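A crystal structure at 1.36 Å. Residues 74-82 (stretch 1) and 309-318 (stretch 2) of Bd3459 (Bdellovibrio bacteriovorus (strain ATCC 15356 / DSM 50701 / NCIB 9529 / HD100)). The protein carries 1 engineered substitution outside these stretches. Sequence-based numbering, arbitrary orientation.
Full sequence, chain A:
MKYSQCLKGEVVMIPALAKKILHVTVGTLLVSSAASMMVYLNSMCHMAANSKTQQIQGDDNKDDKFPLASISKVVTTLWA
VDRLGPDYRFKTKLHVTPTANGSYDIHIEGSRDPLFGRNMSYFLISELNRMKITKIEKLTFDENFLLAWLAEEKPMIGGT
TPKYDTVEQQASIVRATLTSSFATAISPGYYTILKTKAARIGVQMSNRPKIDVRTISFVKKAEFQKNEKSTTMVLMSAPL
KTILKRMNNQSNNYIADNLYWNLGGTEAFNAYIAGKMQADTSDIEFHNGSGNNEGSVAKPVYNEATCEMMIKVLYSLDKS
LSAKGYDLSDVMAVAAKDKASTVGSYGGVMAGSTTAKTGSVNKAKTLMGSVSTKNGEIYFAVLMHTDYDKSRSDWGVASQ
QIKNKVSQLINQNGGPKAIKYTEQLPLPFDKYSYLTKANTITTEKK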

# COMPACT_ATOMS: atom_id res chain seq x y z
N VAL A 74 10.84 -0.76 0.55
CA VAL A 74 11.67 -1.33 -0.51
C VAL A 74 13.06 -1.71 0.05
O VAL A 74 13.66 -2.69 -0.37
CB VAL A 74 11.80 -0.39 -1.71
CG1 VAL A 74 12.63 -1.05 -2.79
CG2 VAL A 74 10.43 -0.03 -2.28
N VAL A 75 13.56 -0.93 1.00
CA VAL A 75 14.83 -1.24 1.65
C VAL A 75 14.68 -2.51 2.49
O VAL A 75 15.52 -3.44 2.42
CB VAL A 75 15.32 -0.07 2.52
CG1 VAL A 75 16.71 -0.38 3.06
CG2 VAL A 75 15.40 1.22 1.70
N THR A 76 13.59 -2.60 3.23
CA THR A 76 13.30 -3.85 4.00
C THR A 76 13.17 -5.07 3.05
O THR A 76 13.63 -6.15 3.39
CB THR A 76 12.04 -3.62 4.84
OG1 THR A 76 12.26 -2.46 5.66
CG2 THR A 76 11.72 -4.83 5.69
N THR A 77 12.56 -4.84 1.89
CA THR A 77 12.40 -5.87 0.84
C THR A 77 13.78 -6.36 0.42
O THR A 77 14.01 -7.57 0.36
CB THR A 77 11.61 -5.31 -0.33
OG1 THR A 77 10.29 -5.01 0.12
CG2 THR A 77 11.49 -6.26 -1.44
N LEU A 78 14.70 -5.44 0.12
CA LEU A 78 16.06 -5.83 -0.28
C LEU A 78 16.72 -6.66 0.83
O LEU A 78 17.31 -7.71 0.57
CB LEU A 78 16.90 -4.59 -0.55
CG LEU A 78 18.39 -4.84 -0.75
CD1 LEU A 78 18.67 -5.77 -1.92
CD2 LEU A 78 19.14 -3.54 -0.92
N TRP A 79 16.63 -6.16 2.07
CA TRP A 79 17.28 -6.85 3.19
C TRP A 79 16.75 -8.29 3.29
O TRP A 79 17.53 -9.24 3.40
CB TRP A 79 17.06 -6.09 4.51
CG TRP A 79 17.85 -6.56 5.65
CD1 TRP A 79 19.01 -7.30 5.63
CD2 TRP A 79 17.62 -6.24 7.02
NE1 TRP A 79 19.49 -7.47 6.89
CE2 TRP A 79 18.65 -6.84 7.77
CE3 TRP A 79 16.62 -5.53 7.69
CZ2 TRP A 79 18.74 -6.70 9.12
CZ3 TRP A 79 16.71 -5.43 9.05
CH2 TRP A 79 17.74 -6.04 9.75
N ALA A 80 15.42 -8.45 3.24
CA ALA A 80 14.81 -9.77 3.36
C ALA A 80 15.21 -10.67 2.16
O ALA A 80 15.46 -11.87 2.34
CB ALA A 80 13.31 -9.64 3.51
N VAL A 81 15.17 -10.13 0.94
CA VAL A 81 15.55 -10.91 -0.25
C VAL A 81 16.98 -11.41 -0.12
O VAL A 81 17.28 -12.55 -0.41
CB VAL A 81 15.33 -10.11 -1.55
CG1 VAL A 81 16.02 -10.73 -2.76
CG2 VAL A 81 13.84 -9.93 -1.79
N ASP A 82 17.87 -10.54 0.34
CA ASP A 82 19.30 -10.91 0.51
C ASP A 82 19.49 -11.91 1.65
O ASP A 82 20.27 -12.85 1.53
CB ASP A 82 20.15 -9.66 0.74
CG ASP A 82 20.62 -9.01 -0.54
OD1 ASP A 82 20.35 -9.55 -1.66
OD2 ASP A 82 21.30 -7.97 -0.41
N MET A 309 20.78 6.71 -2.39
CA MET A 309 20.67 5.42 -1.71
C MET A 309 19.45 4.63 -2.22
O MET A 309 19.49 3.40 -2.33
CB MET A 309 20.59 5.59 -0.19
CG MET A 309 21.93 5.75 0.48
SD MET A 309 23.03 4.32 0.33
CE MET A 309 21.90 2.97 0.48
N MET A 310 18.34 5.33 -2.50
CA MET A 310 17.18 4.65 -3.05
C MET A 310 17.46 4.01 -4.42
O MET A 310 17.02 2.89 -4.71
CB MET A 310 15.98 5.60 -3.08
CG MET A 310 15.51 6.06 -1.71
SD MET A 310 15.11 4.71 -0.55
CE MET A 310 16.65 4.48 0.34
N ILE A 311 18.20 4.70 -5.27
CA ILE A 311 18.60 4.13 -6.56
C ILE A 311 19.49 2.90 -6.34
O ILE A 311 19.29 1.89 -6.99
CB ILE A 311 19.32 5.16 -7.42
CG1 ILE A 311 18.41 6.38 -7.66
CG2 ILE A 311 19.78 4.52 -8.72
CD1 ILE A 311 17.10 6.06 -8.39
N LYS A 312 20.44 2.98 -5.43
CA LYS A 312 21.31 1.84 -5.14
C LYS A 312 20.55 0.63 -4.63
O LYS A 312 20.79 -0.51 -5.02
CB LYS A 312 22.42 2.19 -4.17
CG LYS A 312 23.42 3.22 -4.68
CD LYS A 312 24.42 3.60 -3.60
CE LYS A 312 25.43 2.49 -3.32
NZ LYS A 312 26.44 2.30 -4.41
N VAL A 313 19.55 0.90 -3.80
CA VAL A 313 18.68 -0.16 -3.31
C VAL A 313 17.93 -0.82 -4.45
O VAL A 313 17.85 -2.06 -4.50
CB VAL A 313 17.72 0.41 -2.23
CG1 VAL A 313 16.55 -0.54 -1.95
CG2 VAL A 313 18.49 0.68 -0.95
N LEU A 314 17.38 -0.02 -5.36
CA LEU A 314 16.68 -0.59 -6.53
C LEU A 314 17.61 -1.45 -7.39
O LEU A 314 17.25 -2.57 -7.80
CB LEU A 314 16.03 0.50 -7.37
CG LEU A 314 14.80 1.14 -6.66
CD1 LEU A 314 14.52 2.51 -7.27
CD2 LEU A 314 13.57 0.24 -6.70
N TYR A 315 18.81 -0.94 -7.67
CA TYR A 315 19.80 -1.69 -8.46
C TYR A 315 20.10 -3.03 -7.82
O TYR A 315 20.08 -4.09 -8.49
CB TYR A 315 21.08 -0.89 -8.58
CG TYR A 315 22.14 -1.64 -9.31
CD1 TYR A 315 22.98 -2.53 -8.64
CD2 TYR A 315 22.29 -1.49 -10.67
CE1 TYR A 315 23.95 -3.23 -9.32
CE2 TYR A 315 23.24 -2.20 -11.37
CZ TYR A 315 24.09 -3.08 -10.70
OH TYR A 315 25.03 -3.79 -11.33
N SER A 316 20.35 -3.01 -6.52
CA SER A 316 20.69 -4.22 -5.76
C SER A 316 19.54 -5.20 -5.65
O SER A 316 19.75 -6.42 -5.73
CB SER A 316 21.26 -3.85 -4.39
OG SER A 316 22.49 -3.16 -4.50
N LEU A 317 18.32 -4.70 -5.43
CA LEU A 317 17.16 -5.55 -5.36
C LEU A 317 16.92 -6.23 -6.70
O LEU A 317 16.64 -7.45 -6.75
CB LEU A 317 15.94 -4.71 -4.93
CG LEU A 317 14.61 -5.47 -4.86
CD1 LEU A 317 14.67 -6.68 -3.93
CD2 LEU A 317 13.53 -4.52 -4.40
N ASP A 318 16.97 -5.45 -7.77
CA ASP A 318 16.81 -5.99 -9.11
C ASP A 318 17.85 -7.10 -9.37
O ASP A 318 17.52 -8.17 -9.91
CB ASP A 318 16.90 -4.88 -10.16
CG ASP A 318 15.97 -5.06 -11.34
OD1 ASP A 318 15.19 -6.04 -11.41
OD2 ASP A 318 16.04 -4.18 -12.23

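Two helical segments, distant in sequence but running in roughly the same direction, pack here through an almost purely apolar contact in which aliphatic side chains, mostly valine and leucine, interdigitate and no hydrogen bond crosses the interface. The general principle is a division between backbone and side chain: each helix satisfies its own peptide groups, as in L78 N to V74 O (3.0 Å) and L317 N to V313 O (2.8 Å), leaving the side chains to join the two by shape and burial.

The axes cross at 33° and approach to 9.6 Å. The backbones draw closest around L78 and L317, whose CA atoms lie 5.2 Å apart; the CA atoms of V75 and V313 are 6.4 Å apart. At this spacing a leucine can reach the neighboring backbone, and L78 does so: its CD1 lies 3.7 Å from L317 N and 3.9 Å from S316 C, van der Waals contacts of a methyl group against the main chain.

L317 provides the textbook element, a knob seated in a hole formed by V74, T77, L78 and V81. Its CB points sideways, but with chi1 t and chi2 p the end of the side chain comes nearer the partner helix. Both methyls of L317 pack on T77 CG2, CD2 at 4.0 Å and CD1 at 4.1 Å; L317 CD2 also lies 3.9 Å from V74 CG1, and L317 CD1 lies 4.0 Å from V81 CG2. The threonine thus contributes its methyl to this contact; its OG1 is hydrogen-bonded close by in the chain.

One turn earlier, V313 points toward stretch 1, placing CG1 4.0 Å from V74 CG1 and 4.1 Å from L78 CD2, and CG2 4.1 Å from V75 CG2. M310 extends the apolar seam, its flexible thioether chain bringing CE to 3.7 Å from V75 CG2. Altogether 430 Å² is buried, counting both sides.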